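Local structure of molybdopterin biosynthesis protein (3TCR) at residues P185-I188 with Q189-Q193; N93-N96 with T97-G101; N168-S172 with R173-R177. The protein probably binds molybdopterin and takes part in the biosynthesis of the molybdenum cofactor. One frame throughout, in Å; residues are numbered along the deposited sequence.

Interaction 1 of 3, residues P185-I188 with Q189-Q193; sequences PMAI and QIIEQ
Q189 N reaches back one turn to P185 O (3.1 Å), the first of four successive i to i+4 bonds that carry the long helix 173-196 through this region. I190 N to M186 O follows, then I191 N to A187 O, the straightest of the four with an N-H...O angle of 168°. E192 N to I188 O is the shortest, at 2.8 Å. P185, having no N-H, cannot bond to the turn before, and the helix is kinked there; as an acceptor it serves normally.

Isoleucine side chains cover two of these carbonyls. I190 CG1 lies 3.4 Å from M186 O. In I191, chi1 (-69°) sets CG1 beside the backbone N, and chi2 (147°) then carries CD1 to 3.3 Å from A187 O and 4.4 Å from A187 CB. E192 lies alongside I188, OE2 3.6 Å from the I188 CG2 methyl, a van der Waals contact that leaves the carboxylate at the exposed edge. The buried face suits small and branched apolar residues: A187 and I190 rest on L165 of strand 164-169 and I191 on F76, which I188 also touches from the edge. M186 and I190 also pack against L153 of the second subunit, so this turn faces both the sheet and a subunit interface. Because M186 O and A187 O are already bonded to backbone N-H groups, I190 and I191 can cover them probably at little polar cost.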
loop_
_atom_site.group_PDB
_atom_site.type_symbol
_atom_site.label_atom_id
_atom_site.label_comp_id
_atom_site.label_asym_id
_atom_site.label_seq_id
_atom_site.Cartn_x
_atom_site.Cartn_y
_atom_site.Cartn_z
ATOM N N PRO A 185 4.859 -4.284 -18.733
ATOM C CA PRO A 185 4.511 -5.736 -18.742
ATOM C C PRO A 185 3.238 -6.045 -17.958
ATOM O O PRO A 185 2.498 -6.937 -18.320
ATOM C CB PRO A 185 5.722 -6.425 -18.116
ATOM C CG PRO A 185 6.805 -5.400 -18.098
ATOM C CD PRO A 185 6.148 -4.025 -18.087
ATOM N N MET A 186 2.984 -5.309 -16.891
ATOM C CA MET A 186 1.768 -5.504 -16.104
ATOM C C MET A 186 0.530 -5.152 -16.933
ATOM O O MET A 186 -0.463 -5.902 -16.951
ATOM C CB MET A 186 1.811 -4.667 -14.830
ATOM C CG MET A 186 2.904 -5.084 -13.847
ATOM S SD MET A 186 3.046 -3.961 -12.413
ATOM C CE MET A 186 2.338 -5.068 -11.219
ATOM N N ALA A 187 0.611 -4.035 -17.639
ATOM C CA ALA A 187 -0.488 -3.565 -18.464
ATOM C C ALA A 187 -0.787 -4.545 -19.592
ATOM O O ALA A 187 -1.959 -4.836 -19.852
ATOM C CB ALA A 187 -0.197 -2.169 -19.024
ATOM N N ILE A 188 0.256 -5.057 -20.255
ATOM C CA ILE A 188 0.088 -6.091 -21.287
ATOM C C ILE A 188 -0.669 -7.293 -20.701
ATOM O O ILE A 188 -1.636 -7.752 -21.282
ATOM C CB ILE A 188 1.445 -6.508 -21.901
ATOM C CG1 ILE A 188 2.022 -5.346 -22.758
ATOM C CG2 ILE A 188 1.351 -7.806 -22.734
ATOM C CD1 ILE A 188 3.476 -5.554 -23.217
ATOM N N GLN A 189 -0.293 -7.740 -19.502
ATOM C CA GLN A 189 -0.939 -8.906 -18.915
ATOM C C GLN A 189 -2.401 -8.666 -18.549
ATOM O O GLN A 189 -3.222 -9.568 -18.667
ATOM C CB GLN A 189 -0.153 -9.431 -17.710
ATOM C CG GLN A 189 0.949 -10.398 -18.130
ATOM C CD GLN A 189 2.117 -10.454 -17.160
ATOM O OE1 GLN A 189 2.459 -9.453 -16.495
ATOM N NE2 GLN A 189 2.747 -11.631 -17.071
ATOM N N ILE A 190 -2.711 -7.466 -18.075
ATOM C CA ILE A 190 -4.080 -7.145 -17.685
ATOM C C ILE A 190 -4.947 -7.054 -18.945
ATOM O O ILE A 190 -6.041 -7.654 -19.002
ATOM C CB ILE A 190 -4.126 -5.857 -16.876
ATOM C CG1 ILE A 190 -3.494 -6.117 -15.511
ATOM C CG2 ILE A 190 -5.539 -5.292 -16.746
ATOM C CD1 ILE A 190 -3.266 -4.854 -14.698
ATOM N N ILE A 191 -4.436 -6.353 -19.952
ATOM C CA ILE A 191 -5.163 -6.178 -21.199
ATOM C C ILE A 191 -5.302 -7.507 -21.965
ATOM O O ILE A 191 -6.373 -7.774 -22.487
ATOM C CB ILE A 191 -4.562 -5.064 -22.092
ATOM C CG1 ILE A 191 -4.811 -3.725 -21.423
ATOM C CG2 ILE A 191 -5.177 -5.102 -23.505
ATOM C CD1 ILE A 191 -3.733 -2.713 -21.655
ATOM N N GLU A 192 -4.251 -8.323 -22.006
ATOM C CA GLU A 192 -4.312 -9.608 -22.701
ATOM C C GLU A 192 -5.309 -10.518 -22.012
ATOM O O GLU A 192 -6.063 -11.230 -22.674
ATOM C CB GLU A 192 -2.929 -10.294 -22.839
ATOM C CG GLU A 192 -2.343 -10.130 -24.235
ATOM C CD GLU A 192 -0.833 -10.367 -24.363
ATOM O OE1 GLU A 192 -0.224 -11.124 -23.554
ATOM O OE2 GLU A 192 -0.261 -9.793 -25.332
ATOM N N GLN A 193 -5.340 -10.464 -20.689
ATOM C CA GLN A 193 -6.328 -11.193 -19.912
ATOM C C GLN A 193 -7.769 -10.735 -20.180
ATOM O O GLN A 193 -8.675 -11.558 -20.273
ATOM C CB GLN A 193 -6.017 -11.065 -18.428
ATOM C CG GLN A 193 -6.835 -12.006 -17.573
ATOM C CD GLN A 193 -6.779 -11.644 -16.117
ATOM O OE1 GLN A 193 -5.764 -11.121 -15.629
ATOM N NE2 GLN A 193 -7.865 -11.930 -15.401
#

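Interaction 2 of 3, residues N93-N96 with T97-G101; sequences NAVN and TAVIG
T97 to I100 donate their backbone N-H groups to the carbonyls of N93 to N96 in regular alpha-helical i to i+4 order. T97 adds a second grip on the first of these acceptors. With OG1 beside its own backbone N (chi1 -63°), the hydroxyl donates to N93 O at 2.8 Å, while T97 N reaches the same oxygen at 2.9 Å from the opposite face of the carbonyl plane. T97 N also makes a weak bond to A94 O, at 3.3 Å.

One turn on, V99 CG2 lies 3.2 Å from V95 O and meets V95 CG1 at 4.1 Å, the second contact being apolar, with the two valines crossing at a slant. Alanine suits the face turned to the sheet, where short side chains let the helix lie close: A94 meets V49, V82 and V84, and A98 meets L47. V95 and N96 touch L127. After I100 the helix ends, and G101 O accepts from R45. By returning its hydroxyl proton to the helix's own backbone, T97 meets its polar need locally on an exposed face, and N93 O is held by two donors.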
loop_
_atom_site.group_PDB
_atom_site.type_symbol
_atom_site.label_atom_id
_atom_site.label_comp_id
_atom_site.label_asym_id
_atom_site.label_seq_id
_atom_site.Cartn_x
_atom_site.Cartn_y
_atom_site.Cartn_z
ATOM N N ASN A 93 -11.969 15.015 -16.821
ATOM C CA ASN A 93 -12.534 15.080 -18.155
ATOM C C ASN A 93 -11.667 14.299 -19.147
ATOM O O ASN A 93 -12.193 13.579 -20.005
ATOM C CB ASN A 93 -12.688 16.523 -18.664
ATOM C CG ASN A 93 -13.887 17.239 -18.051
ATOM O OD1 ASN A 93 -14.844 16.598 -17.617
ATOM N ND2 ASN A 93 -13.849 18.572 -18.024
ATOM N N ALA A 94 -10.361 14.500 -19.046
ATOM C CA ALA A 94 -9.410 13.855 -19.944
ATOM C C ALA A 94 -9.495 12.325 -19.778
ATOM O O ALA A 94 -9.627 11.595 -20.756
ATOM C CB ALA A 94 -7.972 14.374 -19.685
ATOM N N VAL A 95 -9.428 11.842 -18.539
ATOM C CA VAL A 95 -9.502 10.391 -18.320
ATOM C C VAL A 95 -10.874 9.816 -18.746
ATOM O O VAL A 95 -10.946 8.786 -19.428
ATOM C CB VAL A 95 -9.196 10.049 -16.866
ATOM C CG1 VAL A 95 -9.473 8.565 -16.586
ATOM C CG2 VAL A 95 -7.747 10.433 -16.530
ATOM N N ASN A 96 -11.957 10.472 -18.336
ATOM C CA ASN A 96 -13.319 9.991 -18.640
ATOM C C ASN A 96 -13.520 9.959 -20.153
ATOM O O ASN A 96 -14.233 9.097 -20.657
ATOM C CB ASN A 96 -14.422 10.862 -17.985
ATOM C CG ASN A 96 -14.589 10.589 -16.500
ATOM O OD1 ASN A 96 -14.307 9.505 -16.056
ATOM N ND2 ASN A 96 -15.007 11.591 -15.731
ATOM N N THR A 97 -12.871 10.867 -20.881
ATOM C CA THR A 97 -12.986 10.853 -22.327
ATOM C C THR A 97 -12.316 9.601 -22.923
ATOM O O THR A 97 -12.862 8.957 -23.836
ATOM C CB THR A 97 -12.484 12.174 -22.947
ATOM O OG1 THR A 97 -13.333 13.228 -22.484
ATOM C CG2 THR A 97 -12.606 12.156 -24.509
ATOM N N ALA A 98 -11.173 9.219 -22.377
ATOM C CA ALA A 98 -10.514 8.003 -22.812
ATOM C C ALA A 98 -11.393 6.790 -22.459
ATOM O O ALA A 98 -11.557 5.899 -23.266
ATOM C CB ALA A 98 -9.164 7.867 -22.164
ATOM N N VAL A 99 -11.993 6.815 -21.271
ATOM C CA VAL A 99 -12.843 5.711 -20.786
ATOM C C VAL A 99 -14.043 5.524 -21.691
ATOM O O VAL A 99 -14.356 4.377 -22.103
ATOM C CB VAL A 99 -13.304 5.952 -19.308
ATOM C CG1 VAL A 99 -14.393 4.961 -18.857
ATOM C CG2 VAL A 99 -12.077 5.950 -18.370
ATOM N N ILE A 100 -14.704 6.623 -22.042
ATOM C CA ILE A 100 -15.875 6.498 -22.893
ATOM C C ILE A 100 -15.532 6.075 -24.333
ATOM O O ILE A 100 -16.335 5.399 -24.993
ATOM C CB ILE A 100 -16.773 7.759 -22.872
ATOM C CG1 ILE A 100 -18.218 7.354 -23.243
ATOM C CG2 ILE A 100 -16.281 8.848 -23.842
ATOM C CD1 ILE A 100 -19.245 8.477 -23.059
ATOM N N GLY A 101 -14.353 6.443 -24.816
ATOM C CA GLY A 101 -13.853 5.990 -26.127
ATOM C C GLY A 101 -13.289 4.567 -26.124
ATOM O O GLY A 101 -12.829 4.082 -27.149
#

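Interaction 3 of 3, residues N168-S172 with R173-R177; sequences NIAGS and RAAVR
S172 OG accepts from A175 N across the first turn of helix 173-196, a serine N-cap at the point where strand 164-169 passes through a short loop into the last helix of this alpha/beta fold. The strand ends at I169, and A170 and G171 lead to the cap.

R173 opens the helix. Its long chain leads off, bends at chi3 and donates through NH1 to T62 O, so the long cationic side chain links the exposed helix start to a neighbouring loop. A174 follows on the outer side, its CB 4.1 Å from S172 OG, and touches V148. At A175 the helix 173-177 turns a side chain inward: its methyl meets A170 CB at 3.6 Å and S172 OG at 3.3 Å, a fit that favours a side chain as small as alanine. V176 takes up the first backbone bond of the helix, its N donating to S172 O at 2.9 Å. Its CG2 lies beside its own backbone N and comes 4.2 Å from I169 CD1, and this branched side chain also packs on L66, V67 and V109. Beyond it the i to i+4 bonding goes on.

The serine hydroxyl is placed for its task by chi1 of 67°, between its own N and carbonyl carbon, and is also hydrogen-bonded to E150. S172 thus serves the first turn twice, through side chain and backbone, and the capping bond from A175 N to S172 OG measures 3.1 Å with an N-H...O angle of 158°.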
loop_
_atom_site.group_PDB
_atom_site.type_symbol
_atom_site.label_atom_id
_atom_site.label_comp_id
_atom_site.label_asym_id
_atom_site.label_seq_id
_atom_site.Cartn_x
_atom_site.Cartn_y
_atom_site.Cartn_z
ATOM N N ASN A 168 -1.286 6.485 -12.797
ATOM C CA ASN A 168 -0.547 7.731 -12.574
ATOM C C ASN A 168 0.963 7.498 -12.418
ATOM O O ASN A 168 1.392 6.682 -11.563
ATOM C CB ASN A 168 -0.970 8.380 -11.249
ATOM C CG ASN A 168 -2.452 8.698 -11.143
ATOM O OD1 ASN A 168 -2.997 8.645 -10.015
ATOM N ND2 ASN A 168 -3.094 9.114 -12.249
ATOM N N ILE A 169 1.776 8.216 -13.184
ATOM C CA ILE A 169 3.211 8.282 -12.863
ATOM C C ILE A 169 3.704 9.724 -12.675
ATOM O O ILE A 169 3.079 10.670 -13.169
ATOM C CB ILE A 169 4.070 7.481 -13.858
ATOM C CG1 ILE A 169 4.192 8.140 -15.192
ATOM C CG2 ILE A 169 3.452 6.101 -14.158
ATOM C CD1 ILE A 169 4.636 7.083 -16.227
ATOM N N ALA A 170 4.802 9.873 -11.939
ATOM C CA ALA A 170 5.409 11.188 -11.688
ATOM C C ALA A 170 5.924 11.767 -12.968
ATOM O O ALA A 170 6.151 11.054 -13.955
ATOM C CB ALA A 170 6.526 11.133 -10.642
ATOM N N GLY A 171 6.092 13.087 -12.947
ATOM C CA GLY A 171 6.347 13.864 -14.154
ATOM C C GLY A 171 7.735 13.873 -14.800
ATOM O O GLY A 171 7.855 14.255 -15.987
ATOM N N SER A 172 8.785 13.510 -14.075
ATOM C CA SER A 172 10.146 13.633 -14.633
ATOM C C SER A 172 10.479 12.541 -15.650
ATOM O O SER A 172 9.843 11.476 -15.683
ATOM C CB SER A 172 11.162 13.570 -13.509
ATOM O OG SER A 172 11.138 12.275 -12.958
ATOM N N ARG A 173 11.503 12.791 -16.463
ATOM C CA ARG A 173 11.997 11.779 -17.384
ATOM C C ARG A 173 12.438 10.519 -16.656
ATOM O O ARG A 173 12.190 9.411 -17.137
ATOM C CB ARG A 173 13.148 12.309 -18.271
ATOM C CG ARG A 173 12.662 13.261 -19.376
ATOM C CD ARG A 173 13.798 13.839 -20.218
ATOM N NE ARG A 173 14.392 12.810 -21.067
ATOM C CZ ARG A 173 13.924 12.419 -22.254
ATOM N NH1 ARG A 173 12.822 12.956 -22.776
ATOM N NH2 ARG A 173 14.571 11.461 -22.920
ATOM N N ALA A 174 13.091 10.681 -15.513
ATOM C CA ALA A 174 13.616 9.529 -14.779
ATOM C C ALA A 174 12.447 8.669 -14.264
ATOM O O ALA A 174 12.508 7.449 -14.343
ATOM C CB ALA A 174 14.504 9.980 -13.620
ATOM N N ALA A 175 11.398 9.325 -13.764
ATOM C CA ALA A 175 10.189 8.641 -13.269
ATOM C C ALA A 175 9.465 7.946 -14.409
ATOM O O ALA A 175 9.038 6.822 -14.259
ATOM C CB ALA A 175 9.235 9.609 -12.499
ATOM N N VAL A 176 9.343 8.601 -15.559
ATOM C CA VAL A 176 8.672 7.975 -16.722
ATOM C C VAL A 176 9.456 6.745 -17.203
ATOM O O VAL A 176 8.859 5.708 -17.538
ATOM C CB VAL A 176 8.515 8.947 -17.906
ATOM C CG1 VAL A 176 8.281 8.181 -19.189
ATOM C CG2 VAL A 176 7.404 9.961 -17.621
ATOM N N ARG A 177 10.781 6.851 -17.204
ATOM C CA ARG A 177 11.618 5.732 -17.627
ATOM C C ARG A 177 11.418 4.515 -16.727
ATOM O O ARG A 177 11.159 3.415 -17.205
ATOM C CB ARG A 177 13.116 6.115 -17.668
ATOM C CG ARG A 177 13.654 6.124 -19.073
ATOM C CD ARG A 177 15.088 6.670 -19.159
ATOM N NE ARG A 177 15.256 7.539 -20.334
ATOM C CZ ARG A 177 15.155 7.108 -21.591
ATOM N NH1 ARG A 177 14.870 5.838 -21.836
ATOM N NH2 ARG A 177 15.338 7.949 -22.603
#

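Interactions 1 and 3 both use helix 173-196, with centres about 20 Å apart: 168-177 brings the chain from a central strand into the helix's start, whereas 185-193 lies further along, where one face meets a second subunit. Interaction 2 belongs to helix 88-100, across the chain's centre from interaction 3; neither of these two is touched by another subunit. All three are partly buried, but interaction 3 lies nearest the chain's centre, about 9 Å away against 13 to 14 Å. The polar side-chain chemistry differs: the threonine of interaction 2 donates to a carbonyl within its helix, the serine of interaction 3 accepts at the start of helix 173-196, and interaction 1 relies on backbone bonds and aliphatic cover.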